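Local coordinates for metastasis-associated protein MTA1 (PDB 6G16), which probably serves as a scaffold subunit of the NuRD chromatin-remodelling and deacetylase complex, recruiting a histone-binding partner protein through its R1 domain, at residues 25-29 against 30-34; 74-77 against 78-82. All coordinates share one frame; numbering follows the deposited sequence.

Contact 1: 25-29 against 30-34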
loop_
_atom_site.group_PDB
_atom_site.type_symbol
_atom_site.label_atom_id
_atom_site.label_comp_id
_atom_site.label_asym_id
_atom_site.label_seq_id
_atom_site.Cartn_x
_atom_site.Cartn_y
_atom_site.Cartn_z
ATOM N N CYS B 25 30.422 -4.749 7.390
ATOM C CA CYS B 25 30.506 -6.034 6.721
ATOM C C CYS B 25 29.675 -6.044 5.431
ATOM O O CYS B 25 29.201 -7.092 4.955
ATOM C CB CYS B 25 30.082 -7.126 7.690
ATOM S SG CYS B 25 30.995 -7.004 9.256
ATOM N N ARG B 26 29.546 -4.858 4.845
ATOM C CA ARG B 26 28.964 -4.686 3.518
ATOM C C ARG B 26 29.327 -5.802 2.530
ATOM O O ARG B 26 28.474 -6.276 1.813
ATOM C CB ARG B 26 29.383 -3.313 2.964
ATOM C CG ARG B 26 28.834 -2.983 1.583
ATOM C CD ARG B 26 28.969 -1.503 1.237
ATOM N NE ARG B 26 28.292 -0.638 2.212
ATOM C CZ ARG B 26 26.977 -0.391 2.254
ATOM N NH1 ARG B 26 26.144 -0.934 1.363
ATOM N NH2 ARG B 26 26.477 0.419 3.192
ATOM N N GLU B 27 30.587 -6.212 2.496
ATOM C CA GLU B 27 31.054 -7.178 1.481
ATOM C C GLU B 27 30.573 -8.604 1.747
ATOM O O GLU B 27 30.496 -9.419 0.822
ATOM C CB GLU B 27 32.595 -7.169 1.356
ATOM C CG GLU B 27 33.270 -5.807 1.172
ATOM C CD GLU B 27 32.620 -4.912 0.125
ATOM O OE1 GLU B 27 32.001 -5.457 -0.838
ATOM O OE2 GLU B 27 32.746 -3.659 0.278
ATOM N N ILE B 28 30.280 -8.904 3.012
ATOM C CA ILE B 28 29.733 -10.200 3.405
ATOM C C ILE B 28 28.202 -10.231 3.293
ATOM O O ILE B 28 27.629 -11.129 2.693
ATOM C CB ILE B 28 30.135 -10.552 4.836
ATOM C CG1 ILE B 28 31.664 -10.745 4.877
ATOM C CG2 ILE B 28 29.422 -11.837 5.285
ATOM C CD1 ILE B 28 32.242 -11.139 6.233
ATOM N N LEU B 29 27.556 -9.241 3.886
ATOM C CA LEU B 29 26.107 -9.118 3.851
ATOM C C LEU B 29 25.547 -8.930 2.448
ATOM O O LEU B 29 24.584 -9.570 2.093
ATOM C CB LEU B 29 25.681 -7.943 4.734
ATOM C CG LEU B 29 24.221 -7.533 4.719
ATOM C CD1 LEU B 29 23.305 -8.688 5.103
ATOM C CD2 LEU B 29 24.063 -6.364 5.668
ATOM N N ARG B 30 26.134 -8.026 1.679
ATOM C CA ARG B 30 25.721 -7.730 0.303
ATOM C C ARG B 30 24.256 -7.285 0.283
ATOM O O ARG B 30 23.404 -7.977 -0.271
ATOM C CB ARG B 30 25.964 -8.942 -0.622
ATOM C CG ARG B 30 27.420 -9.355 -0.730
ATOM C CD ARG B 30 27.556 -10.758 -1.284
ATOM N NE ARG B 30 26.972 -10.888 -2.621
ATOM C CZ ARG B 30 26.282 -11.940 -3.068
ATOM N NH1 ARG B 30 26.050 -12.997 -2.287
ATOM N NH2 ARG B 30 25.784 -11.921 -4.308
ATOM N N PRO B 31 23.953 -6.141 0.912
ATOM C CA PRO B 31 22.559 -5.705 1.117
ATOM C C PRO B 31 21.719 -5.615 -0.150
ATOM O O PRO B 31 20.536 -5.928 -0.118
ATOM C CB PRO B 31 22.704 -4.294 1.736
ATOM C CG PRO B 31 24.111 -4.164 2.176
ATOM C CD PRO B 31 24.922 -5.120 1.346
ATOM N N TRP B 32 22.334 -5.141 -1.229
ATOM C CA TRP B 32 21.704 -5.049 -2.550
ATOM C C TRP B 32 21.147 -6.410 -2.991
ATOM O O TRP B 32 20.056 -6.495 -3.574
ATOM C CB TRP B 32 22.692 -4.484 -3.591
ATOM C CG TRP B 32 23.993 -5.279 -3.742
ATOM C CD1 TRP B 32 24.205 -6.352 -4.555
ATOM C CD2 TRP B 32 25.239 -5.051 -3.039
ATOM N NE1 TRP B 32 25.504 -6.807 -4.406
ATOM C CE2 TRP B 32 26.154 -6.029 -3.482
ATOM C CE3 TRP B 32 25.661 -4.113 -2.081
ATOM C CZ2 TRP B 32 27.474 -6.102 -3.003
ATOM C CZ3 TRP B 32 26.969 -4.187 -1.601
ATOM C CH2 TRP B 32 27.861 -5.176 -2.067
ATOM N N HIS B 33 21.896 -7.461 -2.679
ATOM C CA HIS B 33 21.536 -8.847 -2.990
ATOM C C HIS B 33 20.548 -9.411 -1.975
ATOM O O HIS B 33 19.505 -9.932 -2.351
ATOM C CB HIS B 33 22.812 -9.686 -3.045
ATOM C CG HIS B 33 22.576 -11.146 -3.212
ATOM N ND1 HIS B 33 22.260 -11.719 -4.422
ATOM C CD2 HIS B 33 22.630 -12.162 -2.323
ATOM C CE1 HIS B 33 22.113 -13.022 -4.271
ATOM N NE2 HIS B 33 22.333 -13.317 -3.005
ATOM N N ALA B 34 20.882 -9.296 -0.694
ATOM C CA ALA B 34 19.982 -9.705 0.408
ATOM C C ALA B 34 18.600 -9.058 0.361
ATOM O O ALA B 34 17.604 -9.698 0.662
ATOM C CB ALA B 34 20.626 -9.407 1.742
#
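R30 N donates to R26 O at 2.9 Å with an N-H...O angle of 150°, and the chain turns at R30, where phi is positive. R30 ends helix 26-29 and is also the N-cap of helix 31-34; its carbonyl O accepts from A34 N. Two short helices thus meet at one residue. R26 packs along W32 and P31. Its CG lies anti to the backbone N (chi1 -179°) and reaches the edge of the W32 ring, 3.9 Å from CZ3. The guanidinium and indole planes are 16° apart, but R26 comes to the edge of the ring and not over its face. R26 NH1 comes 3.9 Å from P31 CG, and the two side chains cross at about a right angle. L29 puts CD2 4.1 Å from P31 CG, while its CD1 approaches A34 CB. R30 CG passes 3.4 Å from E27 O, and the end of the side chain then leads away. Its NH2 lies 3.4 Å above the plane of the H33 ring, over the ring centre. Acidic side chains of the bound partner protein, a separate chain, pair with the R26 guanidinium and with H33 ND1, and an aromatic side chain of it packs on L29. Within the chain, I28 and L29 rest on I47 of helix 44-53, and C25 and I28 touch E50 of that helix.

Contact 2: 74-77 against 78-82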
loop_
_atom_site.group_PDB
_atom_site.type_symbol
_atom_site.label_atom_id
_atom_site.label_comp_id
_atom_site.label_asym_id
_atom_site.label_seq_id
_atom_site.Cartn_x
_atom_site.Cartn_y
_atom_site.Cartn_z
ATOM N N GLU B 74 13.181 14.454 -12.431
ATOM C CA GLU B 74 13.347 15.112 -13.722
ATOM C C GLU B 74 14.433 14.414 -14.544
ATOM O O GLU B 74 14.245 14.110 -15.716
ATOM C CB GLU B 74 13.670 16.601 -13.494
ATOM C CG GLU B 74 13.668 17.466 -14.753
ATOM C CD GLU B 74 12.363 17.389 -15.569
ATOM O OE1 GLU B 74 11.257 17.045 -15.003
ATOM O OE2 GLU B 74 12.463 17.687 -16.796
ATOM N N ALA B 75 15.550 14.135 -13.887
ATOM C CA ALA B 75 16.673 13.452 -14.504
ATOM C C ALA B 75 16.321 12.015 -14.872
ATOM O O ALA B 75 16.711 11.539 -15.917
ATOM C CB ALA B 75 17.858 13.474 -13.559
ATOM N N VAL B 76 15.592 11.314 -14.024
ATOM C CA VAL B 76 15.202 9.949 -14.395
ATOM C C VAL B 76 14.278 9.980 -15.625
ATOM O O VAL B 76 14.475 9.186 -16.526
ATOM C CB VAL B 76 14.649 9.039 -13.226
ATOM C CG1 VAL B 76 13.906 9.819 -12.175
ATOM C CG2 VAL B 76 13.744 7.916 -13.760
ATOM N N LEU B 77 13.293 10.876 -15.660
ATOM C CA LEU B 77 12.446 11.026 -16.858
ATOM C C LEU B 77 13.261 11.393 -18.127
ATOM O O LEU B 77 13.069 10.800 -19.178
ATOM C CB LEU B 77 11.366 12.069 -16.653
ATOM C CG LEU B 77 10.417 11.930 -15.462
ATOM C CD1 LEU B 77 9.504 13.145 -15.384
ATOM C CD2 LEU B 77 9.585 10.682 -15.588
ATOM N N ARG B 78 14.204 12.321 -18.009
ATOM C CA ARG B 78 15.147 12.596 -19.100
ATOM C C ARG B 78 15.865 11.312 -19.585
ATOM O O ARG B 78 15.950 11.066 -20.804
ATOM C CB ARG B 78 16.148 13.693 -18.679
ATOM C CG ARG B 78 17.386 13.895 -19.562
ATOM C CD ARG B 78 17.130 14.894 -20.669
ATOM N NE ARG B 78 18.179 14.851 -21.688
ATOM C CZ ARG B 78 18.065 15.352 -22.922
ATOM N NH1 ARG B 78 16.934 15.946 -23.330
ATOM N NH2 ARG B 78 19.094 15.258 -23.770
ATOM N N TYR B 79 16.370 10.504 -18.649
ATOM C CA TYR B 79 16.984 9.208 -18.999
ATOM C C TYR B 79 15.999 8.296 -19.766
ATOM O O TYR B 79 16.365 7.663 -20.751
ATOM C CB TYR B 79 17.531 8.471 -17.753
ATOM C CG TYR B 79 18.105 7.108 -18.106
ATOM C CD1 TYR B 79 17.291 5.970 -18.141
ATOM C CD2 TYR B 79 19.448 6.964 -18.434
ATOM C CE1 TYR B 79 17.805 4.743 -18.493
ATOM C CE2 TYR B 79 19.975 5.725 -18.778
ATOM C CZ TYR B 79 19.153 4.619 -18.812
ATOM O OH TYR B 79 19.659 3.397 -19.195
ATOM N N LEU B 80 14.765 8.215 -19.277
ATOM C CA LEU B 80 13.793 7.256 -19.787
ATOM C C LEU B 80 13.373 7.612 -21.185
ATOM O O LEU B 80 13.418 6.777 -22.078
ATOM C CB LEU B 80 12.554 7.176 -18.868
ATOM C CG LEU B 80 12.751 6.419 -17.543
ATOM C CD1 LEU B 80 11.562 6.630 -16.613
ATOM C CD2 LEU B 80 12.972 4.933 -17.774
ATOM N N GLU B 81 12.990 8.873 -21.367
ATOM C CA GLU B 81 12.564 9.377 -22.686
ATOM C C GLU B 81 13.708 9.403 -23.704
ATOM O O GLU B 81 13.447 9.630 -24.855
ATOM C CB GLU B 81 11.839 10.757 -22.602
ATOM C CG GLU B 81 12.596 11.819 -21.791
ATOM C CD GLU B 81 12.231 13.276 -22.061
ATOM O OE1 GLU B 81 12.400 13.754 -23.252
ATOM O OE2 GLU B 81 11.819 13.955 -21.048
ATOM N N THR B 82 14.951 9.190 -23.284
ATOM C CA THR B 82 16.102 9.055 -24.187
ATOM C C THR B 82 16.650 7.617 -24.289
ATOM O O THR B 82 17.673 7.392 -24.934
ATOM C CB THR B 82 17.242 10.029 -23.753
ATOM O OG1 THR B 82 18.083 10.338 -24.879
ATOM C CG2 THR B 82 18.117 9.483 -22.647
#
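E74 O accepts from R78 N at 2.9 Å, almost straight at 169°, in the regular i to i+4 pattern of an alpha helix. R78 CB passes 3.5 Å from E74 O, but the rest of its side chain leads outward. The E74 carboxylate swings along the helix towards E81, and the two OE2 atoms stand 5.7 Å apart. These like charges are not in contact; their nearness may slightly raise the pKa of one, though both side chains are exposed. A75 repeats the backbone bond: its O accepts from Y79 N at 2.9 Å. The methyl of A75 points away from the next turn. V76 O accepts from L80 N, with a more bent angle of 147°. V76 O also lies 3.4 Å from Y79 CB. V76 makes the apolar contact of this turn. Its CG2 lies 3.8 Å from CD1 of L80, the two side chains alongside and pointing the same way. L80 CG is anti to its carbonyl carbon and beside its backbone N (chi1 -75°), which keeps the branch close to V76. The E81 N to L77 O bond is doubtful, because that oxygen sits too close to a neighbouring atom in the model. V76, L77 and L80 are buried, and all three pack on side chains of the partner protein, whereas E74, R78 and E81 are exposed. Y79 stacks with H83 just beyond. The contact lies within helix 73-81, the last helix of the chain, its centre about 26 Å from the centre of the chain.

In the fold
Contacts 1 and 2 are both local and partly buried, but they lie in different parts of the chain. Their centres are about 29 Å apart and their nearest atoms about 18 Å, so they do not meet. Contact 1 is near the chain centre and joins two short helices across a kink, beside helix 44-53. Contact 2 is remote from that centre and stays within one helix. A single backbone bond crosses contact 1, with R26, L29, P31 and W32 packing round it. Contact 2 relies on successive helical bonds and one aliphatic pair. Both face the partner protein: contact 1 offers charged as well as apolar groups, contact 2 mainly apolar ones.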